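1,3-alpha-isomaltosidase (Kribbella flavida DSM 17836, PDB 5X3I) hydrolyses the alpha-1,3-glucosidic linkages of the cyclic tetrasaccharide cyclobis-(1-6)-alpha-nigerosyl to release isomaltose, in the intracellular degradation of that tetrasaccharide. Local coordinates at residues Y579-P590 and V622-R633; A438-Q446 and H475-D485. The protein carries 1 engineered substitution. All blocks are in the same frame, centred on the assembly; numbering follows the deposited sequence.

Contact 1: residues Y579-P590 and V622-R633; sequences YLRAAAASAFMP and VVPLFRRFATLR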
loop_
_atom_site.group_PDB
_atom_site.type_symbol
_atom_site.label_atom_id
_atom_site.label_comp_id
_atom_site.label_asym_id
_atom_site.label_seq_id
_atom_site.Cartn_x
_atom_site.Cartn_y
_atom_site.Cartn_z
ATOM N N TYR A 579 -14.338 9.466 -15.722
ATOM C CA TYR A 579 -14.687 8.051 -15.574
ATOM C C TYR A 579 -14.298 7.255 -16.822
ATOM O O TYR A 579 -13.625 6.237 -16.726
ATOM C CB TYR A 579 -16.179 7.909 -15.286
ATOM C CG TYR A 579 -16.654 6.508 -14.947
ATOM C CD1 TYR A 579 -16.312 5.905 -13.743
ATOM C CD2 TYR A 579 -17.473 5.808 -15.818
ATOM C CE1 TYR A 579 -16.768 4.632 -13.424
ATOM C CE2 TYR A 579 -17.939 4.539 -15.510
ATOM C CZ TYR A 579 -17.582 3.953 -14.313
ATOM O OH TYR A 579 -18.047 2.693 -14.008
ATOM N N LEU A 580 -14.686 7.751 -17.990
ATOM C CA LEU A 580 -14.430 7.040 -19.241
ATOM C C LEU A 580 -12.968 7.095 -19.674
ATOM O O LEU A 580 -12.474 6.148 -20.265
ATOM C CB LEU A 580 -15.331 7.583 -20.354
ATOM C CG LEU A 580 -16.801 7.192 -20.176
ATOM C CD1 LEU A 580 -17.690 7.984 -21.109
ATOM C CD2 LEU A 580 -16.983 5.690 -20.393
ATOM N N ARG A 581 -12.274 8.194 -19.386
ATOM C CA ARG A 581 -10.828 8.224 -19.618
ATOM C C ARG A 581 -10.154 7.187 -18.721
ATOM O O ARG A 581 -9.290 6.450 -19.158
ATOM C CB ARG A 581 -10.231 9.613 -19.346
ATOM C CG ARG A 581 -10.675 10.720 -20.302
ATOM C CD ARG A 581 -10.450 10.370 -21.766
ATOM N NE ARG A 581 -10.483 11.563 -22.607
ATOM C CZ ARG A 581 -10.566 11.548 -23.931
ATOM N NH1 ARG A 581 -10.642 10.396 -24.578
ATOM N NH2 ARG A 581 -10.586 12.686 -24.608
ATOM N N ALA A 582 -10.560 7.152 -17.460
ATOM C CA ALA A 582 -10.014 6.186 -16.515
ATOM C C ALA A 582 -10.334 4.763 -16.951
ATOM O O ALA A 582 -9.456 3.915 -16.992
ATOM C CB ALA A 582 -10.554 6.438 -15.124
ATOM N N ALA A 583 -11.600 4.519 -17.276
ATOM C CA ALA A 583 -12.041 3.183 -17.665
ATOM C C ALA A 583 -11.281 2.685 -18.890
ATOM O O ALA A 583 -10.851 1.540 -18.925
ATOM C CB ALA A 583 -13.540 3.169 -17.926
ATOM N N ALA A 584 -11.105 3.552 -19.884
ATOM C CA ALA A 584 -10.430 3.152 -21.112
ATOM C C ALA A 584 -8.980 2.759 -20.870
ATOM O O ALA A 584 -8.531 1.727 -21.354
ATOM C CB ALA A 584 -10.504 4.252 -22.141
ATOM N N ALA A 585 -8.249 3.573 -20.113
ATOM C CA ALA A 585 -6.859 3.262 -19.809
ATOM C C ALA A 585 -6.762 2.001 -18.962
ATOM O O ALA A 585 -5.865 1.194 -19.143
ATOM C CB ALA A 585 -6.178 4.446 -19.086
ATOM N N SER A 586 -7.700 1.834 -18.041
ATOM C CA SER A 586 -7.650 0.713 -17.101
ATOM C C SER A 586 -7.871 -0.638 -17.784
ATOM O O SER A 586 -7.325 -1.649 -17.351
ATOM C CB SER A 586 -8.676 0.906 -15.993
ATOM O OG SER A 586 -8.356 2.044 -15.225
ATOM N N ALA A 587 -8.640 -0.635 -18.867
ATOM C CA ALA A 587 -8.830 -1.832 -19.695
ATOM C C ALA A 587 -7.500 -2.353 -20.255
ATOM O O ALA A 587 -7.377 -3.494 -20.690
ATOM C CB ALA A 587 -9.808 -1.527 -20.824
ATOM N N PHE A 588 -6.536 -1.455 -20.314
ATOM C CA PHE A 588 -5.147 -1.719 -20.690
ATOM C C PHE A 588 -4.131 -1.857 -19.521
ATOM O O PHE A 588 -2.938 -1.600 -19.689
ATOM C CB PHE A 588 -4.751 -0.716 -21.758
ATOM C CG PHE A 588 -5.550 -0.902 -23.031
ATOM C CD1 PHE A 588 -6.649 -0.112 -23.302
ATOM C CD2 PHE A 588 -5.247 -1.929 -23.909
ATOM C CE1 PHE A 588 -7.386 -0.295 -24.447
ATOM C CE2 PHE A 588 -5.989 -2.117 -25.062
ATOM C CZ PHE A 588 -7.062 -1.308 -25.326
ATOM N N MET A 589 -4.633 -2.059 -18.307
ATOM C CA MET A 589 -3.782 -2.233 -17.128
ATOM C C MET A 589 -3.911 -3.665 -16.573
ATOM O O MET A 589 -4.831 -4.376 -16.951
ATOM C CB MET A 589 -4.155 -1.212 -16.069
ATOM C CG MET A 589 -3.835 0.228 -16.461
ATOM S SD MET A 589 -4.335 1.365 -15.180
ATOM C CE MET A 589 -4.463 2.869 -16.127
ATOM N N PRO A 590 -2.935 -4.123 -15.756
ATOM C CA PRO A 590 -3.001 -5.507 -15.275
ATOM C C PRO A 590 -4.332 -5.877 -14.596
ATOM O O PRO A 590 -4.822 -6.975 -14.792
ATOM C CB PRO A 590 -1.844 -5.583 -14.276
ATOM C CG PRO A 590 -0.863 -4.577 -14.774
ATOM C CD PRO A 590 -1.714 -3.444 -15.284
ATOM N N VAL A 622 -21.966 6.861 -21.241
ATOM C CA VAL A 622 -21.180 6.160 -20.221
ATOM C C VAL A 622 -21.357 4.631 -20.249
ATOM O O VAL A 622 -20.381 3.891 -20.314
ATOM C CB VAL A 622 -21.504 6.682 -18.811
ATOM C CG1 VAL A 622 -20.806 5.832 -17.759
ATOM C CG2 VAL A 622 -21.060 8.141 -18.680
ATOM N N VAL A 623 -22.593 4.159 -20.218
ATOM C CA VAL A 623 -22.829 2.719 -20.254
ATOM C C VAL A 623 -22.314 2.076 -21.551
ATOM O O VAL A 623 -21.521 1.148 -21.478
ATOM C CB VAL A 623 -24.319 2.385 -20.037
ATOM C CG1 VAL A 623 -24.610 0.942 -20.427
ATOM C CG2 VAL A 623 -24.709 2.653 -18.581
ATOM N N PRO A 624 -22.723 2.584 -22.737
ATOM C CA PRO A 624 -22.262 1.917 -23.961
ATOM C C PRO A 624 -20.748 1.926 -24.140
ATOM O O PRO A 624 -20.181 0.944 -24.596
ATOM C CB PRO A 624 -22.930 2.726 -25.080
ATOM C CG PRO A 624 -24.054 3.415 -24.440
ATOM C CD PRO A 624 -23.610 3.717 -23.054
ATOM N N LEU A 625 -20.093 3.022 -23.781
ATOM C CA LEU A 625 -18.655 3.077 -23.967
ATOM C C LEU A 625 -17.931 2.204 -22.939
ATOM O O LEU A 625 -16.979 1.516 -23.279
ATOM C CB LEU A 625 -18.153 4.516 -23.905
ATOM C CG LEU A 625 -18.552 5.400 -25.090
ATOM C CD1 LEU A 625 -17.821 6.736 -25.023
ATOM C CD2 LEU A 625 -18.269 4.704 -26.401
ATOM N N PHE A 626 -18.393 2.218 -21.693
ATOM C CA PHE A 626 -17.802 1.343 -20.692
ATOM C C PHE A 626 -17.958 -0.109 -21.138
ATOM O O PHE A 626 -17.018 -0.880 -21.056
ATOM C CB PHE A 626 -18.429 1.547 -19.317
ATOM C CG PHE A 626 -17.709 0.829 -18.211
ATOM C CD1 PHE A 626 -16.792 1.504 -17.411
ATOM C CD2 PHE A 626 -17.941 -0.519 -17.965
ATOM C CE1 PHE A 626 -16.124 0.859 -16.388
ATOM C CE2 PHE A 626 -17.277 -1.177 -16.940
ATOM C CZ PHE A 626 -16.360 -0.488 -16.144
ATOM N N ARG A 627 -19.147 -0.457 -21.628
ATOM C CA ARG A 627 -19.408 -1.799 -22.146
ATOM C C ARG A 627 -18.403 -2.172 -23.230
ATOM O O ARG A 627 -17.863 -3.274 -23.215
ATOM C CB ARG A 627 -20.842 -1.911 -22.680
ATOM C CG ARG A 627 -21.241 -3.311 -23.146
ATOM C CD ARG A 627 -22.779 -3.453 -23.249
ATOM N NE ARG A 627 -23.363 -2.370 -24.025
ATOM C CZ ARG A 627 -24.474 -1.712 -23.717
ATOM N NH1 ARG A 627 -25.183 -2.026 -22.645
ATOM N NH2 ARG A 627 -24.885 -0.733 -24.507
ATOM N N ARG A 628 -18.141 -1.257 -24.157
ATOM C CA ARG A 628 -17.130 -1.503 -25.187
ATOM C C ARG A 628 -15.769 -1.811 -24.580
ATOM O O ARG A 628 -15.103 -2.755 -24.982
ATOM C CB ARG A 628 -16.994 -0.316 -26.135
ATOM C CG ARG A 628 -18.116 -0.166 -27.129
ATOM C CD ARG A 628 -17.623 0.594 -28.353
ATOM N NE ARG A 628 -18.566 1.612 -28.800
ATOM C CZ ARG A 628 -18.261 2.577 -29.662
ATOM N NH1 ARG A 628 -17.035 2.655 -30.165
ATOM N NH2 ARG A 628 -19.177 3.466 -30.014
ATOM N N PHE A 629 -15.363 -1.007 -23.607
ATOM C CA PHE A 629 -14.076 -1.205 -22.956
ATOM C C PHE A 629 -14.027 -2.566 -22.271
ATOM O O PHE A 629 -13.063 -3.303 -22.418
ATOM C CB PHE A 629 -13.803 -0.089 -21.941
ATOM C CG PHE A 629 -13.766 1.292 -22.549
ATOM C CD1 PHE A 629 -13.282 1.491 -23.823
ATOM C CD2 PHE A 629 -14.218 2.383 -21.842
ATOM C CE1 PHE A 629 -13.254 2.750 -24.377
ATOM C CE2 PHE A 629 -14.188 3.645 -22.396
ATOM C CZ PHE A 629 -13.704 3.823 -23.661
ATOM N N ALA A 630 -15.084 -2.888 -21.534
ATOM C CA ALA A 630 -15.148 -4.152 -20.795
ATOM C C ALA A 630 -15.173 -5.358 -21.738
ATOM O O ALA A 630 -14.574 -6.392 -21.453
ATOM C CB ALA A 630 -16.352 -4.168 -19.887
ATOM N N THR A 631 -15.846 -5.204 -22.872
ATOM C CA THR A 631 -15.965 -6.290 -23.836
ATOM C C THR A 631 -14.637 -6.518 -24.553
ATOM O O THR A 631 -14.224 -7.652 -24.772
ATOM C CB THR A 631 -17.082 -6.004 -24.864
ATOM O OG1 THR A 631 -18.316 -5.800 -24.169
ATOM C CG2 THR A 631 -17.249 -7.175 -25.797
ATOM N N LEU A 632 -13.977 -5.426 -24.915
ATOM C CA LEU A 632 -12.628 -5.486 -25.447
ATOM C C LEU A 632 -11.680 -6.153 -24.436
ATOM O O LEU A 632 -10.884 -7.016 -24.797
ATOM C CB LEU A 632 -12.145 -4.076 -25.807
ATOM C CG LEU A 632 -10.853 -3.986 -26.625
ATOM C CD1 LEU A 632 -10.852 -2.747 -27.506
ATOM C CD2 LEU A 632 -9.645 -3.965 -25.719
ATOM N N ARG A 633 -11.784 -5.743 -23.174
ATOM C CA ARG A 633 -11.026 -6.343 -22.074
ATOM C C ARG A 633 -11.135 -7.876 -22.069
ATOM O O ARG A 633 -10.132 -8.576 -21.992
ATOM C CB ARG A 633 -11.520 -5.799 -20.736
ATOM C CG ARG A 633 -10.835 -6.407 -19.514
ATOM C CD ARG A 633 -9.451 -5.803 -19.325
ATOM N NE ARG A 633 -8.722 -6.349 -18.176
ATOM C CZ ARG A 633 -7.506 -5.944 -17.827
ATOM N NH1 ARG A 633 -6.907 -4.977 -18.533
ATOM N NH2 ARG A 633 -6.894 -6.490 -16.778
#
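Val622 opens the contact by setting CG1 against the Tyr579 ring, 3.9 Å from Tyr579 CD2. Its neighbours on the helix then form a hole with it: the side chain of Leu580 sits as a knob among Val622, Leu625, Phe626 and Phe629. The Phe626 ring lies nearly parallel to that of Tyr579, with planes 15° apart, but the rings are offset with little overlap. Phe626 CD1 also meets Ala583 CB at 3.7 Å. The hydroxyl of Tyr579 is hydrogen-bonded to Arg608 O. Over one face of the Phe629 ring lies Ala584 CB in a CH-pi contact, 3.8 Å from the ring centroid. Further on, Leu632 CD2 touches Phe588 CZ at 3.7 Å. Arg633 closes the row. Its chain bends at chi2 (77°), which turns the guanidinium toward the turn of Ser586 to Met589. NH1 and NH2 both grip Met589 O end-on, at 2.7 Å and 3.0 Å. NH1 of Arg633 also donates to Ala587 O at 2.7 Å, from above that carbonyl plane, and NH2 gives a weak bond to Pro590 O. NE of Arg633 bonds Phe299 O. The axes of 579-586 and 622-633 come within 9.4 Å and run nearly parallel, at 9°. This is helix-to-helix packing in the TIM-barrel domain; the arginine clasps the link from helix 576-586 to barrel strand 591-593.

Contact 2: residues A438-Q446 and H475-D485; sequences ALMPDLSVQ and HAWGHDLVYAD
This is a loop-to-loop contact in the TIM-barrel domain, polar at one end and apolar at the other, between the loop leading into helix 446-454 and the loop that follows barrel strand 467-470. Asp442 carries the polar end. Its OD2 takes the backbone N-H of Ala484 on the syn lone pair, at 2.7 Å and 157°. OD1 is held within its own loop by Ser444 N and Ser444 OG, which come from the same face of the carboxylate plane; the bond from the backbone N makes an Asx turn. OD1 also lies at the edge of the Tyr483 ring, 3.4 Å from Tyr483 CD2. Ser444 OG, placed between its own N and carbonyl carbon (chi1 82°), accepts a weak bond from Asp485 N. A water lies within hydrogen-bonding distance of both Ser444 O and Asp485 OD2, and the latter also forms a salt bridge with Arg487. Beside this, Val445 CG1 packs on Ala484 CB at 3.7 Å. At the apolar end, Met440 SD reaches Ala476 CB, also at 3.7 Å, and lies 3.9 Å from His475 CB. The His475 side chain lies about 4 Å from that of Glu474, probably an active-site residue. Around the contact, helix 496-510 touches Met440 through Tyr496 and Ser444 through His499, while Val445 stands at the N-cap of helix 446-454.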
loop_
_atom_site.group_PDB
_atom_site.type_symbol
_atom_site.label_atom_id
_atom_site.label_comp_id
_atom_site.label_asym_id
_atom_site.label_seq_id
_atom_site.Cartn_x
_atom_site.Cartn_y
_atom_site.Cartn_z
ATOM N N ALA A 438 -7.588 -2.162 18.595
ATOM C CA ALA A 438 -7.698 -3.543 18.138
ATOM C C ALA A 438 -6.341 -4.234 18.241
ATOM O O ALA A 438 -5.317 -3.603 18.033
ATOM C CB ALA A 438 -8.221 -3.593 16.707
ATOM N N LEU A 439 -6.337 -5.524 18.565
ATOM C CA LEU A 439 -5.103 -6.322 18.550
ATOM C C LEU A 439 -4.699 -6.703 17.130
ATOM O O LEU A 439 -5.543 -6.793 16.247
ATOM C CB LEU A 439 -5.267 -7.596 19.380
ATOM C CG LEU A 439 -5.953 -7.408 20.728
ATOM C CD1 LEU A 439 -6.067 -8.719 21.454
ATOM C CD2 LEU A 439 -5.182 -6.392 21.558
ATOM N N MET A 440 -3.409 -6.926 16.919
ATOM C CA MET A 440 -2.910 -7.438 15.646
ATOM C C MET A 440 -2.491 -8.889 15.811
ATOM O O MET A 440 -1.670 -9.185 16.666
ATOM C CB MET A 440 -1.717 -6.616 15.138
ATOM C CG MET A 440 -2.018 -5.177 14.718
ATOM S SD MET A 440 -0.517 -4.283 14.215
ATOM C CE MET A 440 -0.247 -4.946 12.576
ATOM N N PRO A 441 -3.039 -9.801 14.989
ATOM C CA PRO A 441 -2.537 -11.175 15.097
ATOM C C PRO A 441 -1.075 -11.214 14.678
ATOM O O PRO A 441 -0.692 -10.511 13.752
ATOM C CB PRO A 441 -3.422 -11.960 14.120
ATOM C CG PRO A 441 -3.821 -10.963 13.100
ATOM C CD PRO A 441 -3.935 -9.626 13.837
ATOM N N ASP A 442 -0.263 -12.040 15.310
ATOM C CA ASP A 442 1.130 -11.980 14.947
ATOM C C ASP A 442 1.342 -12.990 13.840
ATOM O O ASP A 442 1.618 -14.155 14.083
ATOM C CB ASP A 442 1.974 -12.309 16.188
ATOM C CG ASP A 442 3.464 -12.173 15.966
ATOM O OD1 ASP A 442 3.928 -12.069 14.823
ATOM O OD2 ASP A 442 4.180 -12.200 16.981
ATOM N N LEU A 443 1.428 -12.472 12.627
ATOM C CA LEU A 443 1.392 -13.305 11.434
ATOM C C LEU A 443 2.821 -13.596 11.019
ATOM O O LEU A 443 3.063 -14.209 9.991
ATOM C CB LEU A 443 0.591 -12.633 10.309
ATOM C CG LEU A 443 -0.908 -12.460 10.609
ATOM C CD1 LEU A 443 -1.592 -11.632 9.550
ATOM C CD2 LEU A 443 -1.619 -13.815 10.784
ATOM N N SER A 444 3.764 -13.137 11.840
ATOM C CA SER A 444 5.173 -13.404 11.586
ATOM C C SER A 444 5.546 -14.871 11.780
ATOM O O SER A 444 6.604 -15.289 11.340
ATOM C CB SER A 444 6.064 -12.538 12.485
ATOM O OG SER A 444 6.208 -13.099 13.775
ATOM N N VAL A 445 4.703 -15.644 12.459
ATOM C CA VAL A 445 5.016 -17.057 12.666
ATOM C C VAL A 445 3.873 -17.992 12.257
ATOM O O VAL A 445 2.696 -17.637 12.318
ATOM C CB VAL A 445 5.398 -17.356 14.130
ATOM C CG1 VAL A 445 6.683 -16.617 14.510
ATOM C CG2 VAL A 445 4.271 -16.991 15.056
ATOM N N GLN A 446 4.248 -19.202 11.865
ATOM C CA GLN A 446 3.327 -20.134 11.245
ATOM C C GLN A 446 2.129 -20.504 12.129
ATOM O O GLN A 446 1.006 -20.556 11.631
ATOM C CB GLN A 446 4.071 -21.404 10.824
ATOM C CG GLN A 446 3.238 -22.324 9.946
ATOM C CD GLN A 446 2.798 -21.666 8.655
ATOM O OE1 GLN A 446 3.617 -21.230 7.855
ATOM N NE2 GLN A 446 1.493 -21.598 8.446
ATOM N N HIS A 475 -0.774 -1.083 10.497
ATOM C CA HIS A 475 -1.211 -0.604 11.805
ATOM C C HIS A 475 -0.147 -0.617 12.898
ATOM O O HIS A 475 -0.372 -0.055 13.959
ATOM C CB HIS A 475 -2.406 -1.434 12.289
ATOM C CG HIS A 475 -3.348 -1.829 11.192
ATOM N ND1 HIS A 475 -4.219 -0.941 10.599
ATOM C CD2 HIS A 475 -3.533 -3.011 10.558
ATOM C CE1 HIS A 475 -4.911 -1.563 9.661
ATOM N NE2 HIS A 475 -4.513 -2.822 9.617
ATOM N N ALA A 476 0.985 -1.275 12.665
ATOM C CA ALA A 476 1.919 -1.444 13.762
ATOM C C ALA A 476 2.813 -0.218 13.874
ATOM O O ALA A 476 3.641 0.027 13.015
ATOM C CB ALA A 476 2.772 -2.692 13.561
ATOM N N TRP A 477 2.664 0.507 14.972
ATOM C CA TRP A 477 3.564 1.607 15.280
ATOM C C TRP A 477 4.234 1.349 16.614
ATOM O O TRP A 477 3.577 1.310 17.644
ATOM C CB TRP A 477 2.819 2.943 15.337
ATOM C CG TRP A 477 2.264 3.437 14.045
ATOM C CD1 TRP A 477 2.532 2.970 12.791
ATOM C CD2 TRP A 477 1.330 4.505 13.883
ATOM N NE1 TRP A 477 1.823 3.682 11.860
ATOM C CE2 TRP A 477 1.079 4.634 12.506
ATOM C CE3 TRP A 477 0.685 5.372 14.771
ATOM C CZ2 TRP A 477 0.206 5.589 11.998
ATOM C CZ3 TRP A 477 -0.179 6.323 14.263
ATOM C CH2 TRP A 477 -0.407 6.426 12.891
ATOM N N GLY A 478 5.524 1.059 16.563
ATOM C CA GLY A 478 6.463 1.372 17.616
ATOM C C GLY A 478 7.771 0.665 17.321
ATOM O O GLY A 478 7.778 -0.441 16.779
ATOM N N HIS A 479 8.859 1.201 17.844
ATOM C CA HIS A 479 10.171 0.699 17.492
ATOM C C HIS A 479 10.477 -0.542 18.298
ATOM O O HIS A 479 11.252 -1.375 17.882
ATOM C CB HIS A 479 11.245 1.769 17.733
ATOM C CG HIS A 479 11.440 2.099 19.178
ATOM N ND1 HIS A 479 10.504 2.790 19.916
ATOM C CD2 HIS A 479 12.452 1.815 20.030
ATOM C CE1 HIS A 479 10.938 2.930 21.155
ATOM N NE2 HIS A 479 12.119 2.348 21.250
ATOM N N ASP A 480 9.922 -0.593 19.501
ATOM C CA ASP A 480 10.161 -1.669 20.455
ATOM C C ASP A 480 9.097 -2.769 20.499
ATOM O O ASP A 480 9.076 -3.548 21.443
ATOM C CB ASP A 480 10.381 -1.101 21.853
ATOM C CG ASP A 480 9.261 -0.223 22.299
ATOM O OD1 ASP A 480 8.317 -0.012 21.513
ATOM O OD2 ASP A 480 9.333 0.266 23.436
ATOM N N LEU A 481 8.148 -2.764 19.567
ATOM C CA LEU A 481 7.173 -3.862 19.489
ATOM C C LEU A 481 7.900 -5.202 19.359
ATOM O O LEU A 481 9.018 -5.249 18.877
ATOM C CB LEU A 481 6.213 -3.670 18.312
ATOM C CG LEU A 481 5.325 -2.426 18.304
ATOM C CD1 LEU A 481 4.305 -2.495 17.174
ATOM C CD2 LEU A 481 4.616 -2.276 19.633
ATOM N N VAL A 482 7.299 -6.277 19.854
ATOM C CA VAL A 482 7.929 -7.591 19.789
ATOM C C VAL A 482 7.094 -8.619 19.020
ATOM O O VAL A 482 5.935 -8.863 19.352
ATOM C CB VAL A 482 8.208 -8.138 21.197
ATOM C CG1 VAL A 482 8.856 -9.521 21.121
ATOM C CG2 VAL A 482 9.089 -7.160 21.983
ATOM N N TYR A 483 7.711 -9.221 18.005
ATOM C CA TYR A 483 7.089 -10.247 17.180
ATOM C C TYR A 483 7.636 -11.612 17.536
ATOM O O TYR A 483 8.800 -11.742 17.920
ATOM C CB TYR A 483 7.326 -9.992 15.695
ATOM C CG TYR A 483 6.603 -8.799 15.136
ATOM C CD1 TYR A 483 7.216 -7.560 15.089
ATOM C CD2 TYR A 483 5.307 -8.915 14.637
ATOM C CE1 TYR A 483 6.570 -6.465 14.575
ATOM C CE2 TYR A 483 4.648 -7.822 14.119
ATOM C CZ TYR A 483 5.289 -6.596 14.088
ATOM O OH TYR A 483 4.661 -5.502 13.576
ATOM N N ALA A 484 6.792 -12.633 17.396
ATOM C CA ALA A 484 7.154 -13.984 17.803
ATOM C C ALA A 484 8.276 -14.572 16.956
ATOM O O ALA A 484 8.887 -15.559 17.341
ATOM C CB ALA A 484 5.930 -14.898 17.754
ATOM N N ASP A 485 8.555 -13.968 15.812
ATOM C CA ASP A 485 9.632 -14.462 14.980
ATOM C C ASP A 485 10.980 -13.935 15.489
ATOM O O ASP A 485 12.002 -14.224 14.903
ATOM C CB ASP A 485 9.427 -14.079 13.510
ATOM C CG ASP A 485 9.620 -12.587 13.245
ATOM O OD1 ASP A 485 9.661 -11.789 14.196
ATOM O OD2 ASP A 485 9.721 -12.210 12.062
HETATM O O HOH W 1 9.207 -14.225 10.129
#

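Both contacts lie within the TIM-barrel domain, on opposite sides of the chain's centre. Their centres are 41 Å apart, and their nearest atoms are about 24 Å apart, so they do not touch. Both segments of contact 2 precede those of contact 1. They belong to different parts of one eight-stranded parallel barrel. Contact 2 joins the loop before helix 446-454 to the loop after strand 467-470. Its His475 end lies near Glu474 and Ala471, the latter an engineered substitution at the probable nucleophile position. Contact 1 pairs helix 576-586, just before the last strand 591-593, with helix 622-650, away from those sites. One thus reaches the probable catalytic region at its His475 end; the other belongs to the helical layer.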